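Local structure of alternansucrase (Leuconostoc mesenteroides, 6HVG) at residues V383-E388 against T472-L477; G1293-A1298 against K1302-S1307. The protein belongs to glycoside hydrolase family 70, large multidomain proteins built round a catalytic barrel, and carries choline-binding-type repeats toward both ends of its chain. One frame throughout, in Å; residues are numbered along the deposited sequence.

Contact 1. Residues V383-E388 against T472-L477; sequences VSQSNE and TSQKTL
Gln474 has its CG anti to the backbone N (chi1 -170°) and bends at chi2 (65°), whereas Gln385 runs extended beyond CG; the two glutamines meet there. Gln474 CB points toward 383-388 from the backbone, and the bend turns the amide, so that CG lies beside Gln385 OE1. This is a short strand and the loop after it packing by side chains against the N terminus of a helix: 383-384 is paired with strand 1291-1292, Gln385 is in the loop, and Gln474 is the first residue of helix 474-495 in the part of the chain that matches glycoside hydrolase family 70. The two amides do not lie flat on one another, since their planes are 62° apart. Gln385 OE1 sits 3.7 Å from Gln474 CG and no nearer to Gln474 NE2, so these two touch as packed groups. Their polar ends are held elsewhere: Gln385 OE1 accepts from Asn478 ND2, one turn further along the helix, and Gln474 NE2 gives its hydrogen bond to Gln450 OE1 on helix 447-462. The apolar share comes from Val383, whose CG2 branch approaches Gln474 CB at 4.2 Å and so covers the root of the side chain that Gln385 meets further out. Ser473 occupies the N-cap position of the helix, and its O accepts the bond from Leu477 N (3.1 Å). On the same residue, Ser473 OG is hydrogen-bonded to Thr476 OG1 at 3.0 Å, and either hydroxyl could be the donor.

Contact 2. Residues G1293-A1298 against K1302-S1307; sequences GFISDA and KYYSIS
Gly1293 and Tyr1304 exchange two backbone hydrogen bonds, and so do Ile1295 and Lys1302, making both hydrogen-bonded pairs of an antiparallel beta hairpin. Gly1293 N reaches Tyr1304 O at 2.9 Å, and Lys1302 N meets Ile1295 O at 2.9 Å with the straightest N-H of the four (166°). Between them Phe1294 and Tyr1303 form the non-hydrogen-bonded pair, where CA-H...O contacts from Phe1294 CA to Lys1302 O and from Tyr1303 CA to Gly1293 O add to the join. Gly1293 stands where the chain turns a corner into the hairpin, in a backbone conformation that would press a beta carbon against the preceding carbonyl.

The aromatic contact lies on the Phe1294 and Tyr1303 face. Tyr1303 turns its edge to the Phe1294 ring in an edge-to-face pair, planes 54° apart and centroids 4.6 Å apart; its CD1 hangs 3.4 Å above the phenylalanine plane, over the middle of the ring.

On the other face, Ile1295 and Lys1302 run side by side in the same direction, Ile1295 CG2 lying 3.8 Å from Lys1302 CE. The lysine chain bends at chi3 (-67°), and its end passes Asp1297, which crosses it at about a right angle. The charge pair is long, Asp1297 OD2 to Lys1302 NZ being 4.0 Å, and OD2 is also hydrogen-bonded to Tyr1331 OH.

Around the hairpin, Phe1294 stacks on Phe378 and shares backbone hydrogen bonding with Gln380, while Phe1294 and Tyr1303 both pack on Phe1326 of strand 1323-1326.

From the N terminus, strand 383-384 comes first, and contact 1 closes an 83-residue excursion when the chain returns at the start of helix 474-495. Contact 2 opens far later and closes a tight hairpin turn, so the two stand in series and neither nests in nor crosses the other. They meet in space all the same, their centres about 14 Å apart. Strand 1291-1292 pairs antiparallel with 383-384 just before the hairpin begins, and Gln385 NE2 probably hydrogen-bonds Ile1306 O at 2.8 Å. Through contact 1 and the touch of Gln474 and Gln385 on Ile1306, the start of helix 474-495 is joined to strand 383-384 and to the segment just after the hairpin.

Contact 1. Residues V383-E388 against T472-L477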
ATOM      1  N   VAL A 383     -22.043  42.600  15.864  1.00 43.99           N
ATOM      2  CA  VAL A 383     -21.205  43.778  15.777  1.00 46.45           C
ATOM      3  C   VAL A 383     -20.901  44.114  14.334  1.00 47.05           C
ATOM      4  O   VAL A 383     -20.813  43.253  13.485  1.00 51.38           O
ATOM      5  CB  VAL A 383     -19.874  43.672  16.551  1.00 47.02           C
ATOM      6  CG1 VAL A 383     -20.132  43.545  18.036  1.00 47.58           C
ATOM      7  CG2 VAL A 383     -19.008  42.552  16.028  1.00 47.09           C
ATOM      8  N   SER A 384     -20.743  45.396  14.078  1.00 49.83           N
ATOM      9  CA  SER A 384     -20.346  45.892  12.779  1.00 53.21           C
ATOM     10  C   SER A 384     -18.830  45.929  12.691  1.00 54.28           C
ATOM     11  O   SER A 384     -18.151  46.313  13.641  1.00 56.49           O
ATOM     12  CB  SER A 384     -20.897  47.295  12.593  1.00 56.36           C
ATOM     13  OG  SER A 384     -20.770  47.713  11.249  1.00 61.41           O
ATOM     14  N   GLN A 385     -18.296  45.519  11.558  1.00 53.45           N
ATOM     15  CA  GLN A 385     -16.866  45.433  11.415  1.00 52.48           C
ATOM     16  C   GLN A 385     -16.270  46.613  10.679  1.00 54.19           C
ATOM     17  O   GLN A 385     -15.061  46.864  10.808  1.00 56.91           O
ATOM     18  CB  GLN A 385     -16.516  44.120  10.712  1.00 53.39           C
ATOM     19  CG  GLN A 385     -16.777  42.897  11.587  1.00 53.50           C
ATOM     20  CD  GLN A 385     -16.174  41.633  11.046  1.00 49.02           C
ATOM     21  OE1 GLN A 385     -15.126  41.196  11.500  1.00 44.57           O
ATOM     22  NE2 GLN A 385     -16.843  41.046  10.057  1.00 50.25           N
ATOM     23  N   SER A 386     -17.099  47.350   9.935  1.00 54.25           N
ATOM     24  CA  SER A 386     -16.595  48.453   9.126  1.00 56.02           C
ATOM     25  C   SER A 386     -16.028  49.590   9.972  1.00 57.49           C
ATOM     26  O   SER A 386     -16.565  49.910  11.040  1.00 59.50           O
ATOM     27  CB  SER A 386     -17.669  48.960   8.164  1.00 56.43           C
ATOM     28  OG  SER A 386     -18.779  49.463   8.848  1.00 59.87           O
ATOM     29  N   ASN A 387     -14.934  50.173   9.493  1.00 59.11           N
ATOM     30  CA  ASN A 387     -14.272  51.281  10.153  1.00 60.10           C
ATOM     31  C   ASN A 387     -13.457  52.101   9.126  1.00 59.93           C
ATOM     32  O   ASN A 387     -13.701  51.987   7.933  1.00 58.73           O
ATOM     33  CB  ASN A 387     -13.445  50.742  11.326  1.00 60.08           C
ATOM     34  CG  ASN A 387     -12.354  49.767  10.899  1.00 63.14           C
ATOM     35  OD1 ASN A 387     -12.014  49.639   9.722  1.00 68.03           O
ATOM     36  ND2 ASN A 387     -11.754  49.131  11.870  1.00 64.03           N
ATOM     37  N   GLU A 388     -12.522  52.923   9.593  1.00 61.67           N
ATOM     38  CA  GLU A 388     -11.716  53.761   8.718  1.00 67.39           C
ATOM     39  C   GLU A 388     -10.813  52.989   7.743  1.00 69.14           C
ATOM     40  O   GLU A 388     -10.431  53.510   6.709  1.00 74.51           O
ATOM     41  CB  GLU A 388     -10.905  54.796   9.533  1.00 73.91           C
ATOM     42  CG  GLU A 388      -9.727  54.266  10.361  1.00 79.34           C
ATOM     43  CD  GLU A 388     -10.112  53.810  11.769  1.00 83.71           C
ATOM     44  OE1 GLU A 388     -11.330  53.620  12.036  1.00 85.86           O
ATOM     45  OE2 GLU A 388      -9.181  53.616  12.589  1.00 82.74           O
ATOM     46  N   THR A 472     -12.178  35.196  22.117  1.00 49.02           N
ATOM     47  CA  THR A 472     -11.799  36.597  22.119  1.00 49.19           C
ATOM     48  C   THR A 472     -12.792  37.353  21.255  1.00 52.35           C
ATOM     49  O   THR A 472     -13.282  36.809  20.254  1.00 52.29           O
ATOM     50  CB  THR A 472     -10.387  36.783  21.541  1.00 49.60           C
ATOM     51  OG1 THR A 472      -9.459  36.005  22.291  1.00 48.16           O
ATOM     52  CG2 THR A 472      -9.955  38.254  21.553  1.00 49.66           C
ATOM     53  N   SER A 473     -13.096  38.594  21.644  1.00 49.79           N
ATOM     54  CA  SER A 473     -14.140  39.350  20.975  1.00 50.23           C
ATOM     55  C   SER A 473     -13.694  39.670  19.572  1.00 48.03           C
ATOM     56  O   SER A 473     -12.508  39.779  19.299  1.00 46.47           O
ATOM     57  CB  SER A 473     -14.471  40.647  21.727  1.00 52.78           C
ATOM     58  OG  SER A 473     -13.619  41.719  21.356  1.00 53.01           O
ATOM     59  N   GLN A 474     -14.659  39.834  18.686  1.00 45.83           N
ATOM     60  CA  GLN A 474     -14.362  40.103  17.307  1.00 45.97           C
ATOM     61  C   GLN A 474     -13.653  41.448  17.166  1.00 48.71           C
ATOM     62  O   GLN A 474     -12.755  41.588  16.334  1.00 53.63           O
ATOM     63  CB  GLN A 474     -15.652  40.086  16.491  1.00 45.39           C
ATOM     64  CG  GLN A 474     -15.436  40.111  14.998  1.00 47.78           C
ATOM     65  CD  GLN A 474     -14.751  38.868  14.504  1.00 46.73           C
ATOM     66  OE1 GLN A 474     -15.305  37.788  14.602  1.00 47.16           O
ATOM     67  NE2 GLN A 474     -13.524  39.011  13.977  1.00 46.49           N
ATOM     68  N   LYS A 475     -14.084  42.443  17.937  1.00 51.30           N
ATOM     69  CA  LYS A 475     -13.486  43.777  17.877  1.00 53.04           C
ATOM     70  C   LYS A 475     -11.999  43.703  18.215  1.00 50.51           C
ATOM     71  O   LYS A 475     -11.176  44.253  17.501  1.00 50.34           O
ATOM     72  CB  LYS A 475     -14.209  44.686  18.858  1.00 60.07           C
ATOM     73  CG  LYS A 475     -13.610  46.082  19.052  1.00 67.31           C
ATOM     74  CD  LYS A 475     -14.208  47.106  18.104  1.00 72.62           C
ATOM     75  CE  LYS A 475     -13.725  48.515  18.417  1.00 72.76           C
ATOM     76  NZ  LYS A 475     -12.274  48.651  18.108  1.00 76.43           N
ATOM     77  N   THR A 476     -11.661  43.000  19.298  1.00 48.19           N
ATOM     78  CA  THR A 476     -10.285  42.832  19.727  1.00 47.53           C
ATOM     79  C   THR A 476      -9.446  42.146  18.653  1.00 50.63           C
ATOM     80  O   THR A 476      -8.323  42.566  18.403  1.00 53.15           O
ATOM     81  CB  THR A 476     -10.193  42.012  21.026  1.00 46.25           C
ATOM     82  OG1 THR A 476     -10.919  42.681  22.069  1.00 44.11           O
ATOM     83  CG2 THR A 476      -8.728  41.827  21.458  1.00 45.90           C
ATOM     84  N   LEU A 477      -9.987  41.111  18.012  1.00 49.01           N
ATOM     85  CA  LEU A 477      -9.244  40.372  16.997  1.00 50.29           C
ATOM     86  C   LEU A 477      -8.963  41.237  15.779  1.00 51.53           C
ATOM     87  O   LEU A 477      -7.849  41.226  15.255  1.00 55.80           O
ATOM     88  CB  LEU A 477     -10.004  39.121  16.572  1.00 50.39           C
ATOM     89  CG  LEU A 477     -10.217  38.037  17.639  1.00 48.90           C
ATOM     90  CD1 LEU A 477     -11.241  37.049  17.125  1.00 48.64           C
ATOM     91  CD2 LEU A 477      -8.930  37.318  17.976  1.00 49.36           C
TER

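Contact 2. Residues G1293-A1298 against K1302-S1307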
ATOM      1  N   GLY A1293     -22.008  37.841  14.345  1.00 40.58           N
ATOM      2  CA  GLY A1293     -22.334  37.466  15.691  1.00 39.98           C
ATOM      3  C   GLY A1293     -23.719  36.913  15.783  1.00 42.89           C
ATOM      4  O   GLY A1293     -24.457  36.837  14.774  1.00 46.00           O
ATOM      5  N   PHE A1294     -24.087  36.553  17.007  1.00 41.28           N
ATOM      6  CA  PHE A1294     -25.392  36.048  17.314  1.00 42.21           C
ATOM      7  C   PHE A1294     -26.273  37.206  17.798  1.00 42.61           C
ATOM      8  O   PHE A1294     -25.891  37.940  18.690  1.00 42.04           O
ATOM      9  CB  PHE A1294     -25.287  35.027  18.443  1.00 42.93           C
ATOM     10  CG  PHE A1294     -24.433  33.855  18.133  1.00 43.21           C
ATOM     11  CD1 PHE A1294     -23.080  33.932  18.275  1.00 45.20           C
ATOM     12  CD2 PHE A1294     -24.989  32.629  17.738  1.00 43.78           C
ATOM     13  CE1 PHE A1294     -22.281  32.829  18.000  1.00 43.81           C
ATOM     14  CE2 PHE A1294     -24.191  31.528  17.464  1.00 41.40           C
ATOM     15  CZ  PHE A1294     -22.838  31.635  17.590  1.00 40.69           C
ATOM     16  N   ILE A1295     -27.470  37.329  17.235  1.00 42.42           N
ATOM     17  CA  ILE A1295     -28.411  38.354  17.667  1.00 41.16           C
ATOM     18  C   ILE A1295     -29.767  37.714  17.907  1.00 41.39           C
ATOM     19  O   ILE A1295     -30.267  37.016  17.063  1.00 43.73           O
ATOM     20  CB  ILE A1295     -28.534  39.477  16.629  1.00 39.68           C
ATOM     21  CG1 ILE A1295     -29.349  40.646  17.227  1.00 39.67           C
ATOM     22  CG2 ILE A1295     -29.078  38.940  15.303  1.00 39.30           C
ATOM     23  CD1 ILE A1295     -29.432  41.871  16.340  1.00 39.84           C
ATOM     24  N   SER A1296     -30.360  37.971  19.059  1.00 42.71           N
ATOM     25  CA  SER A1296     -31.698  37.491  19.380  1.00 41.67           C
ATOM     26  C   SER A1296     -32.735  38.438  18.825  1.00 44.29           C
ATOM     27  O   SER A1296     -32.508  39.645  18.711  1.00 43.88           O
ATOM     28  CB  SER A1296     -31.903  37.412  20.899  1.00 42.76           C
ATOM     29  OG  SER A1296     -31.551  36.148  21.427  1.00 42.88           O
ATOM     30  N   ASP A1297     -33.898  37.876  18.500  1.00 47.15           N
ATOM     31  CA  ASP A1297     -35.115  38.663  18.252  1.00 46.92           C
ATOM     32  C   ASP A1297     -36.350  37.941  18.864  1.00 47.90           C
ATOM     33  O   ASP A1297     -36.214  36.908  19.525  1.00 48.09           O
ATOM     34  CB  ASP A1297     -35.245  39.025  16.766  1.00 44.10           C
ATOM     35  CG  ASP A1297     -35.705  37.863  15.891  1.00 46.03           C
ATOM     36  OD1 ASP A1297     -36.308  36.886  16.404  1.00 47.79           O
ATOM     37  OD2 ASP A1297     -35.496  37.927  14.644  1.00 42.18           O
ATOM     38  N   ALA A1298     -37.529  38.499  18.680  1.00 48.49           N
ATOM     39  CA  ALA A1298     -38.709  37.945  19.301  1.00 48.26           C
ATOM     40  C   ALA A1298     -38.943  36.510  18.868  1.00 47.10           C
ATOM     41  O   ALA A1298     -39.387  35.696  19.670  1.00 43.36           O
ATOM     42  CB  ALA A1298     -39.917  38.806  18.983  1.00 50.15           C
ATOM     43  N   LYS A1302     -30.399  34.460  15.700  1.00 37.73           N
ATOM     44  CA  LYS A1302     -29.817  34.469  14.364  1.00 39.80           C
ATOM     45  C   LYS A1302     -28.304  34.571  14.489  1.00 40.44           C
ATOM     46  O   LYS A1302     -27.798  34.977  15.541  1.00 39.92           O
ATOM     47  CB  LYS A1302     -30.349  35.660  13.577  1.00 41.93           C
ATOM     48  CG  LYS A1302     -31.867  35.660  13.437  1.00 45.25           C
ATOM     49  CD  LYS A1302     -32.380  36.758  12.531  1.00 46.91           C
ATOM     50  CE  LYS A1302     -32.147  38.128  13.143  1.00 49.52           C
ATOM     51  NZ  LYS A1302     -32.622  39.124  12.162  1.00 54.15           N
ATOM     52  N   TYR A1303     -27.583  34.231  13.423  1.00 38.86           N
ATOM     53  CA  TYR A1303     -26.129  34.380  13.413  1.00 39.78           C
ATOM     54  C   TYR A1303     -25.639  34.908  12.089  1.00 39.21           C
ATOM     55  O   TYR A1303     -26.164  34.535  11.055  1.00 40.47           O
ATOM     56  CB  TYR A1303     -25.438  33.050  13.708  1.00 41.02           C
ATOM     57  CG  TYR A1303     -23.933  33.113  13.549  1.00 39.82           C
ATOM     58  CD1 TYR A1303     -23.116  33.560  14.578  1.00 41.10           C
ATOM     59  CD2 TYR A1303     -23.335  32.726  12.371  1.00 38.31           C
ATOM     60  CE1 TYR A1303     -21.738  33.641  14.411  1.00 41.25           C
ATOM     61  CE2 TYR A1303     -21.978  32.783  12.205  1.00 37.53           C
ATOM     62  CZ  TYR A1303     -21.179  33.238  13.211  1.00 38.67           C
ATOM     63  OH  TYR A1303     -19.820  33.247  13.019  1.00 37.14           O
ATOM     64  N   TYR A1304     -24.651  35.795  12.133  1.00 39.52           N
ATOM     65  CA  TYR A1304     -24.047  36.336  10.932  1.00 41.25           C
ATOM     66  C   TYR A1304     -22.550  36.001  10.933  1.00 43.75           C
ATOM     67  O   TYR A1304     -21.859  36.222  11.930  1.00 44.52           O
ATOM     68  CB  TYR A1304     -24.260  37.854  10.871  1.00 43.00           C
ATOM     69  CG  TYR A1304     -25.656  38.245  10.496  1.00 43.03           C
ATOM     70  CD1 TYR A1304     -26.701  38.206  11.425  1.00 44.12           C
ATOM     71  CD2 TYR A1304     -25.943  38.663   9.212  1.00 43.72           C
ATOM     72  CE1 TYR A1304     -27.992  38.563  11.066  1.00 45.45           C
ATOM     73  CE2 TYR A1304     -27.225  39.029   8.848  1.00 45.36           C
ATOM     74  CZ  TYR A1304     -28.235  38.977   9.766  1.00 45.53           C
ATOM     75  OH  TYR A1304     -29.482  39.326   9.341  1.00 46.37           O
ATOM     76  N   SER A1305     -22.066  35.487   9.809  1.00 43.52           N
ATOM     77  CA  SER A1305     -20.667  35.092   9.674  1.00 45.10           C
ATOM     78  C   SER A1305     -19.718  36.281   9.551  1.00 46.86           C
ATOM     79  O   SER A1305     -20.175  37.405   9.358  1.00 49.07           O
ATOM     80  CB  SER A1305     -20.522  34.209   8.459  1.00 44.04           C
ATOM     81  OG  SER A1305     -20.933  34.915   7.303  1.00 46.75           O
ATOM     82  N   ILE A1306     -18.410  36.024   9.642  1.00 45.97           N
ATOM     83  CA  ILE A1306     -17.412  37.089   9.532  1.00 44.81           C
ATOM     84  C   ILE A1306     -17.532  37.839   8.200  1.00 44.17           C
ATOM     85  O   ILE A1306     -17.131  38.987   8.109  1.00 43.00           O
ATOM     86  CB  ILE A1306     -15.984  36.553   9.689  1.00 47.14           C
ATOM     87  CG1 ILE A1306     -15.776  36.105  11.115  1.00 51.98           C
ATOM     88  CG2 ILE A1306     -14.952  37.621   9.374  1.00 48.35           C
ATOM     89  CD1 ILE A1306     -14.337  35.817  11.484  1.00 55.04           C
ATOM     90  N   SER A1307     -18.076  37.187   7.184  1.00 42.04           N
ATOM     91  CA  SER A1307     -18.246  37.800   5.889  1.00 43.74           C
ATOM     92  C   SER A1307     -19.552  38.584   5.770  1.00 42.97           C
ATOM     93  O   SER A1307     -19.826  39.189   4.731  1.00 44.33           O
ATOM     94  CB  SER A1307     -18.211  36.722   4.806  1.00 46.78           C
ATOM     95  OG  SER A1307     -16.963  36.042   4.813  1.00 48.49           O
TER